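Local coordinates for uncharacterized protein BF1531 (Bacteroides fragilis, PDB 3SLR) that is of unknown function but binds magnesium in a phosphatase-like domain and is probably a hydrolase acting on ester bonds, with an FkbH-type N-terminal domain, at residues A26-T31 with W54-N59; D78-F83 with Q118-V123; K7-A12 with A37-G42. All blocks are in the same frame, centred on the assembly; numbering follows the deposited sequence.

Contact 1: A26-T31 with W54-N59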
# COMPACT_ATOMS: atom_id res chain seq x y z
N ALA A 26 14.92 2.12 12.88
CA ALA A 26 14.79 3.33 13.71
C ALA A 26 13.49 4.06 13.35
O ALA A 26 13.13 4.17 12.18
CB ALA A 26 15.99 4.25 13.49
N LEU A 27 12.80 4.56 14.37
CA LEU A 27 11.59 5.34 14.15
C LEU A 27 11.70 6.66 14.90
O LEU A 27 11.96 6.68 16.11
CB LEU A 27 10.37 4.56 14.65
CG LEU A 27 9.04 5.30 14.68
CD1 LEU A 27 8.58 5.67 13.25
CD2 LEU A 27 7.99 4.45 15.39
N LEU A 28 11.54 7.76 14.17
CA LEU A 28 11.64 9.09 14.76
C LEU A 28 10.45 9.93 14.28
O LEU A 28 10.22 10.05 13.08
CB LEU A 28 12.95 9.77 14.34
CG LEU A 28 14.25 8.98 14.54
CD1 LEU A 28 14.52 8.10 13.32
CD2 LEU A 28 15.41 9.91 14.76
N GLY A 29 9.72 10.53 15.21
CA GLY A 29 8.54 11.30 14.85
C GLY A 29 8.36 12.55 15.68
O GLY A 29 9.01 12.70 16.71
N ASP A 30 7.48 13.44 15.23
CA ASP A 30 7.19 14.66 15.99
C ASP A 30 5.84 14.59 16.72
O ASP A 30 5.36 15.59 17.27
CB ASP A 30 7.32 15.93 15.13
CG ASP A 30 6.38 15.96 13.92
OD1 ASP A 30 5.34 15.26 13.90
OD2 ASP A 30 6.68 16.72 12.97
N THR A 31 5.24 13.41 16.73
CA THR A 31 4.11 13.13 17.62
C THR A 31 4.47 11.89 18.44
O THR A 31 5.55 11.34 18.26
CB THR A 31 2.78 12.92 16.85
OG1 THR A 31 2.90 11.84 15.91
CG2 THR A 31 2.40 14.21 16.12
N TRP A 54 14.27 0.70 17.40
CA TRP A 54 14.72 1.81 18.23
C TRP A 54 13.83 3.03 17.96
O TRP A 54 13.61 3.40 16.82
CB TRP A 54 16.18 2.16 17.93
CG TRP A 54 16.68 3.35 18.70
CD1 TRP A 54 17.20 3.35 19.97
CD2 TRP A 54 16.72 4.71 18.24
NE1 TRP A 54 17.55 4.63 20.33
CE2 TRP A 54 17.26 5.48 19.29
CE3 TRP A 54 16.34 5.35 17.06
CZ2 TRP A 54 17.44 6.86 19.19
CZ3 TRP A 54 16.52 6.73 16.96
CH2 TRP A 54 17.06 7.46 18.01
N GLU A 55 13.35 3.63 19.04
CA GLU A 55 12.46 4.79 18.97
C GLU A 55 13.21 5.98 19.52
O GLU A 55 13.74 5.93 20.64
CB GLU A 55 11.26 4.53 19.87
CG GLU A 55 9.91 4.67 19.26
CD GLU A 55 8.82 4.59 20.31
OE1 GLU A 55 8.04 5.55 20.44
OE2 GLU A 55 8.75 3.55 21.02
N ALA A 56 13.28 7.06 18.75
CA ALA A 56 13.83 8.30 19.25
C ALA A 56 12.88 8.84 20.30
O ALA A 56 11.68 8.55 20.27
CB ALA A 56 14.02 9.31 18.13
N GLU A 57 13.42 9.62 21.23
CA GLU A 57 12.59 10.30 22.21
C GLU A 57 11.64 11.25 21.50
O GLU A 57 11.87 11.64 20.36
CB GLU A 57 13.45 11.06 23.21
CG GLU A 57 14.41 10.16 23.97
CD GLU A 57 13.72 9.01 24.67
OE1 GLU A 57 12.64 9.22 25.26
OE2 GLU A 57 14.25 7.88 24.63
N TYR A 58 10.58 11.63 22.20
CA TYR A 58 9.55 12.51 21.62
C TYR A 58 10.09 13.76 20.93
O TYR A 58 10.84 14.54 21.53
CB TYR A 58 8.53 12.90 22.69
CG TYR A 58 7.48 13.88 22.21
CD1 TYR A 58 6.36 13.45 21.51
CD2 TYR A 58 7.60 15.24 22.47
CE1 TYR A 58 5.39 14.34 21.07
CE2 TYR A 58 6.64 16.14 22.04
CZ TYR A 58 5.54 15.69 21.34
OH TYR A 58 4.59 16.60 20.92
N ASN A 59 9.69 13.95 19.68
CA ASN A 59 10.01 15.16 18.92
C ASN A 59 11.51 15.50 18.88
O ASN A 59 11.92 16.62 19.18
CB ASN A 59 9.17 16.34 19.45
CG ASN A 59 9.31 17.58 18.59
OD1 ASN A 59 9.47 17.50 17.37
ND2 ASN A 59 9.23 18.74 19.23
O HOH W 1 11.58 11.88 17.69
O HOH W 2 9.80 9.23 18.05
O HOH W 3 6.11 18.00 18.33
O HOH W 4 8.10 11.20 19.09
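Trp54 holds CG anti to its backbone N (chi1 176°), and Leu28 holds CG anti to its carbonyl carbon (chi1 -51°). These torsions bring the indole and the leucine branch together over one face of the sheet, where they cross obliquely. CZ3 of Trp54 lies 4.0 Å from CG of Leu28. The CB of Ala26 sits at the edge of the indole, near its plane, 3.8 Å from Trp54 CE3. The CB of Ala56 packs 3.6 Å from Leu28 CG and also meets Leu28 CD2. Tyr72 lies against Ala26, Leu28 and Trp54 on this side. Leu27 and Glu55 point to the other face.

The backbones pair as parallel strands. Leu27 N donates to Trp54 O at 2.8 Å, and Ala56 N donates to Leu27 O at 3.0 Å; both donors lie nearly along the C=O axis. After Ala56 the chains part. One water accepts from Gly29 N and donates to Ala56 O; another donates to both Gly29 O and Glu57 O. The chains close again at Asp30 and Asn59, where Asn59 N makes a weak 3.3 Å bond to Gly29 O. Tyr58 CE1 lies 3.7 Å from Thr31 C. Asp30 OD1 bonds to Ser85 OG.

Two well-formed backbone bonds join the strands of a beta-alpha-beta unit. At their C-terminal ends, the loops meet partly directly and partly through bridging waters.

Contact 2: D78-F83 with Q118-V123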
# COMPACT_ATOMS: atom_id res chain seq x y z
N ASP A 78 19.09 -0.46 9.79
CA ASP A 78 18.89 -0.93 8.42
C ASP A 78 17.83 -0.08 7.72
O ASP A 78 17.92 0.18 6.52
CB ASP A 78 18.47 -2.39 8.42
CG ASP A 78 19.53 -3.30 9.00
OD1 ASP A 78 20.68 -3.22 8.53
OD2 ASP A 78 19.20 -4.09 9.91
N TYR A 79 16.82 0.34 8.48
CA TYR A 79 15.78 1.24 7.97
C TYR A 79 15.57 2.38 8.94
O TYR A 79 15.64 2.17 10.15
CB TYR A 79 14.46 0.49 7.76
CG TYR A 79 14.55 -0.52 6.65
CD1 TYR A 79 15.01 -1.80 6.90
CD2 TYR A 79 14.20 -0.18 5.35
CE1 TYR A 79 15.11 -2.74 5.87
CE2 TYR A 79 14.30 -1.10 4.33
CZ TYR A 79 14.75 -2.38 4.59
OH TYR A 79 14.84 -3.30 3.56
N THR A 80 15.30 3.57 8.41
CA THR A 80 15.01 4.75 9.22
C THR A 80 13.65 5.28 8.79
O THR A 80 13.47 5.72 7.67
CB THR A 80 16.08 5.85 9.02
OG1 THR A 80 17.34 5.39 9.55
CG2 THR A 80 15.69 7.13 9.75
N ILE A 81 12.68 5.21 9.69
CA ILE A 81 11.34 5.68 9.42
C ILE A 81 11.17 7.03 10.09
O ILE A 81 11.34 7.17 11.31
CB ILE A 81 10.29 4.71 9.97
CG1 ILE A 81 10.49 3.31 9.38
CG2 ILE A 81 8.87 5.24 9.70
CD1 ILE A 81 9.66 2.26 10.07
N ILE A 82 10.86 8.04 9.28
CA ILE A 82 10.62 9.39 9.80
C ILE A 82 9.13 9.70 9.69
O ILE A 82 8.54 9.56 8.61
CB ILE A 82 11.38 10.46 9.00
CG1 ILE A 82 12.88 10.12 8.88
CG2 ILE A 82 11.15 11.86 9.59
CD1 ILE A 82 13.65 10.20 10.19
N PHE A 83 8.53 10.14 10.79
CA PHE A 83 7.14 10.55 10.79
C PHE A 83 7.02 12.02 11.19
O PHE A 83 6.91 12.34 12.37
CB PHE A 83 6.33 9.67 11.76
CG PHE A 83 4.85 9.91 11.70
CD1 PHE A 83 4.28 10.66 10.67
CD2 PHE A 83 4.01 9.37 12.67
CE1 PHE A 83 2.91 10.86 10.61
CE2 PHE A 83 2.65 9.56 12.63
CZ PHE A 83 2.08 10.31 11.60
N GLN A 118 23.17 11.82 4.13
CA GLN A 118 23.93 11.13 5.17
C GLN A 118 24.33 9.71 4.76
O GLN A 118 25.41 9.24 5.12
CB GLN A 118 23.14 11.10 6.49
CG GLN A 118 22.87 12.49 7.05
CD GLN A 118 24.03 13.45 6.84
OE1 GLN A 118 25.11 13.26 7.40
NE2 GLN A 118 23.81 14.50 6.04
N GLY A 119 23.46 9.05 4.01
CA GLY A 119 23.74 7.71 3.52
C GLY A 119 23.62 6.63 4.59
O GLY A 119 24.48 5.74 4.67
N ILE A 120 22.55 6.68 5.38
CA ILE A 120 22.38 5.78 6.52
C ILE A 120 21.25 4.75 6.34
O ILE A 120 20.13 4.98 6.77
CB ILE A 120 22.12 6.61 7.79
CG1 ILE A 120 22.14 5.72 9.04
CG2 ILE A 120 20.85 7.45 7.64
CD1 ILE A 120 23.53 5.34 9.46
N GLY A 121 21.56 3.61 5.73
CA GLY A 121 20.53 2.62 5.46
C GLY A 121 19.48 3.20 4.52
O GLY A 121 19.74 4.19 3.83
N ARG A 122 18.30 2.60 4.50
CA ARG A 122 17.19 3.11 3.70
C ARG A 122 16.27 3.96 4.56
O ARG A 122 16.08 3.68 5.74
CB ARG A 122 16.41 1.97 3.06
CG ARG A 122 17.04 1.39 1.80
CD ARG A 122 17.81 0.12 2.11
NE ARG A 122 18.23 -0.55 0.88
CZ ARG A 122 18.70 -1.79 0.83
NH1 ARG A 122 18.82 -2.50 1.94
NH2 ARG A 122 19.05 -2.31 -0.34
N VAL A 123 15.73 5.02 3.97
CA VAL A 123 14.82 5.90 4.68
C VAL A 123 13.41 5.67 4.18
O VAL A 123 13.19 5.57 2.98
CB VAL A 123 15.20 7.38 4.47
CG1 VAL A 123 14.11 8.32 5.01
CG2 VAL A 123 16.54 7.66 5.13
O HOH W 5 19.04 -1.50 4.63
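Two backbone hydrogen bonds join the segments. Thr80 N donates to Arg122 O at 2.8 Å, nearly along the C=O axis. Arg122 N donates to Asp78 O at 3.2 Å; its N-H points almost straight at the oxygen (170°), but the donor stands above the carbonyl plane. Strands 79-83 and 122-126 are parallel neighbours in the five-stranded sheet of the FkbH N-terminal domain, a family grouped with the SGNH hydrolases. The order of this sheet, 2-1-3-4-5, fits the flavodoxin-like layout of that clan.

Asp78 O has a second donor. A water gives it a hydrogen and accepts one from Arg122 NH1, so the arginine's backbone N and its guanidinium both reach this carbonyl, one directly and one through water. In the carboxylate of Asp78, OD2 bonds to the backbone N of Lys24.

Tyr79 and Arg122 share a face of the sheet and lie side by side, pointing the same way. The ring and guanidinium planes are only 18° apart. Arg122 CB lies 3.8 Å from Tyr79 CD2, and the arginine chain then bends at chi2. The phenol OH continues to Gln218, and Ile217 of helix 203-217 touches both side chains.

Thr80 and Val123 lie on the other face, where Thr80 OG1 bonds to Tyr72 OH. Gly121 takes a positive phi (62°) just before the strand; a CB there would run into Asp78 O. Val123 CG1 lies 3.8 Å from Thr80 O and 4.4 Å from Ile82 CG1.

Contact 3: K7-A12 with A37-G42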
# COMPACT_ATOMS: atom_id res chain seq x y z
N LYS A 7 -4.46 -4.99 18.48
CA LYS A 7 -4.35 -6.07 19.47
C LYS A 7 -3.51 -7.24 18.96
O LYS A 7 -2.66 -7.77 19.68
CB LYS A 7 -5.74 -6.58 19.86
CG LYS A 7 -5.69 -7.72 20.86
CD LYS A 7 -7.08 -8.26 21.16
CE LYS A 7 -7.02 -9.32 22.26
NZ LYS A 7 -6.03 -10.38 21.95
N GLU A 8 -3.76 -7.66 17.72
CA GLU A 8 -3.02 -8.76 17.11
C GLU A 8 -1.56 -8.39 16.90
O GLU A 8 -0.66 -9.22 17.13
CB GLU A 8 -3.65 -9.14 15.78
CG GLU A 8 -5.05 -9.70 15.88
CD GLU A 8 -5.68 -9.93 14.52
OE1 GLU A 8 -5.72 -8.99 13.71
OE2 GLU A 8 -6.14 -11.07 14.26
N LEU A 9 -1.31 -7.16 16.46
CA LEU A 9 0.06 -6.69 16.25
C LEU A 9 0.85 -6.70 17.55
O LEU A 9 2.00 -7.17 17.60
CB LEU A 9 0.07 -5.30 15.62
CG LEU A 9 -0.51 -5.22 14.21
CD1 LEU A 9 -0.39 -3.80 13.66
CD2 LEU A 9 0.21 -6.21 13.29
N LYS A 10 0.24 -6.20 18.62
CA LYS A 10 0.92 -6.17 19.92
C LYS A 10 1.19 -7.59 20.43
O LYS A 10 2.27 -7.87 20.97
CB LYS A 10 0.10 -5.38 20.93
CG LYS A 10 0.73 -5.30 22.31
CD LYS A 10 -0.04 -4.33 23.18
CE LYS A 10 0.62 -4.15 24.54
NZ LYS A 10 -0.15 -3.17 25.36
N ARG A 11 0.21 -8.47 20.28
CA ARG A 11 0.37 -9.87 20.67
C ARG A 11 1.54 -10.51 19.92
O ARG A 11 2.30 -11.29 20.50
CB ARG A 11 -0.91 -10.66 20.38
CG ARG A 11 -0.84 -12.13 20.73
CD ARG A 11 -2.09 -12.85 20.23
NE ARG A 11 -2.16 -12.87 18.77
CZ ARG A 11 -3.29 -12.96 18.07
NH1 ARG A 11 -4.46 -13.02 18.69
NH2 ARG A 11 -3.26 -12.97 16.74
N ALA A 12 1.68 -10.19 18.64
CA ALA A 12 2.77 -10.75 17.85
C ALA A 12 4.16 -10.34 18.37
O ALA A 12 5.14 -11.07 18.17
CB ALA A 12 2.62 -10.40 16.37
N ALA A 37 5.30 2.33 17.05
CA ALA A 37 6.46 1.44 17.18
C ALA A 37 6.03 -0.01 17.40
O ALA A 37 6.52 -0.93 16.73
CB ALA A 37 7.37 1.90 18.31
N THR A 38 5.12 -0.21 18.35
CA THR A 38 4.60 -1.54 18.62
C THR A 38 3.95 -2.14 17.38
O THR A 38 4.21 -3.29 17.02
CB THR A 38 3.58 -1.51 19.77
OG1 THR A 38 4.24 -1.12 20.98
CG2 THR A 38 2.96 -2.88 19.97
N ALA A 39 3.12 -1.35 16.71
CA ALA A 39 2.44 -1.81 15.51
C ALA A 39 3.41 -2.20 14.41
O ALA A 39 3.26 -3.25 13.79
CB ALA A 39 1.47 -0.74 15.01
N ILE A 40 4.41 -1.37 14.15
CA ILE A 40 5.42 -1.71 13.15
C ILE A 40 6.19 -2.99 13.49
O ILE A 40 6.44 -3.85 12.63
CB ILE A 40 6.42 -0.55 12.93
CG1 ILE A 40 5.71 0.58 12.17
CG2 ILE A 40 7.66 -1.04 12.16
CD1 ILE A 40 6.48 1.88 12.12
N LYS A 41 6.58 -3.11 14.76
CA LYS A 41 7.36 -4.27 15.19
C LYS A 41 6.53 -5.55 15.05
O LYS A 41 7.00 -6.55 14.49
CB LYS A 41 7.84 -4.06 16.63
CG LYS A 41 8.69 -5.21 17.16
CD LYS A 41 9.33 -4.82 18.50
CE LYS A 41 10.24 -5.92 19.01
NZ LYS A 41 9.50 -7.20 19.15
N GLY A 42 5.30 -5.52 15.54
CA GLY A 42 4.40 -6.66 15.42
C GLY A 42 4.05 -7.01 13.98
O GLY A 42 4.00 -8.19 13.62
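Apolar contacts carry most of this helix pair. Leu9 reaches from helix 6-12 onto helix 34-46. Its CG is anti to the carbonyl carbon (chi1 -65°), and the extended chi2 puts one methyl, CD1, 3.8 Å from Ala39 CB and close to Ala39 O. The other methyl, CD2, lies 4.0 Å from Gly42 C. To one side of Leu9, the CG2 of Thr38 meets Lys10 CB at 3.9 Å, and the two side chains cross obliquely. Only the root of Lys10 takes part; beyond CG its extended chain leads away from helix 34-46.

Backbone contact is close at Gly42. Its CA approaches Leu9 O at 3.3 Å as a CA-H...O contact. A CB on Gly42 would point at helix 6-12 and run into that oxygen. Ala12 CB rests 3.8 Å from Gly42 O. No hydrogen bond links the segments. The polar branch of Thr38 makes a weak bond within its own helix, from OG1 to Gln34 O.

Further packing closes over Leu9. Pro204 and Ser207 of helix 203-217 touch it, as do Glu43 and Leu46 of helix 34-46.

The short segments cross at 69° with their axes 7.6 Å apart. This is a close helix crossing, allowed by the lack of a side chain at Gly42, in which the N-terminal helix packs on a helix flanking the sheet of an alpha/beta domain.

All three contacts belong to the N-terminal part of the chain, away from the magnesium site of the phosphatase domain. Contacts 1 and 2 have centres about 13 Å apart and share one parallel sheet. Strands 22-29 and 79-83 are neighbours there; the order runs 50-55, 22-29, 79-83, 122-126, 168-171. Contact 3 lies about 17 Å from contact 1 and 21 Å from contact 2, centre to centre. Its helix 34-46 is the crossover between the two strands of contact 1, and Ile40 CD1 packs on Ile81 CD1. Along the chain contacts 3 and 1 alternate; contact 2 follows both. Together they run from the N-terminal helix over the crossover helix to the sheet.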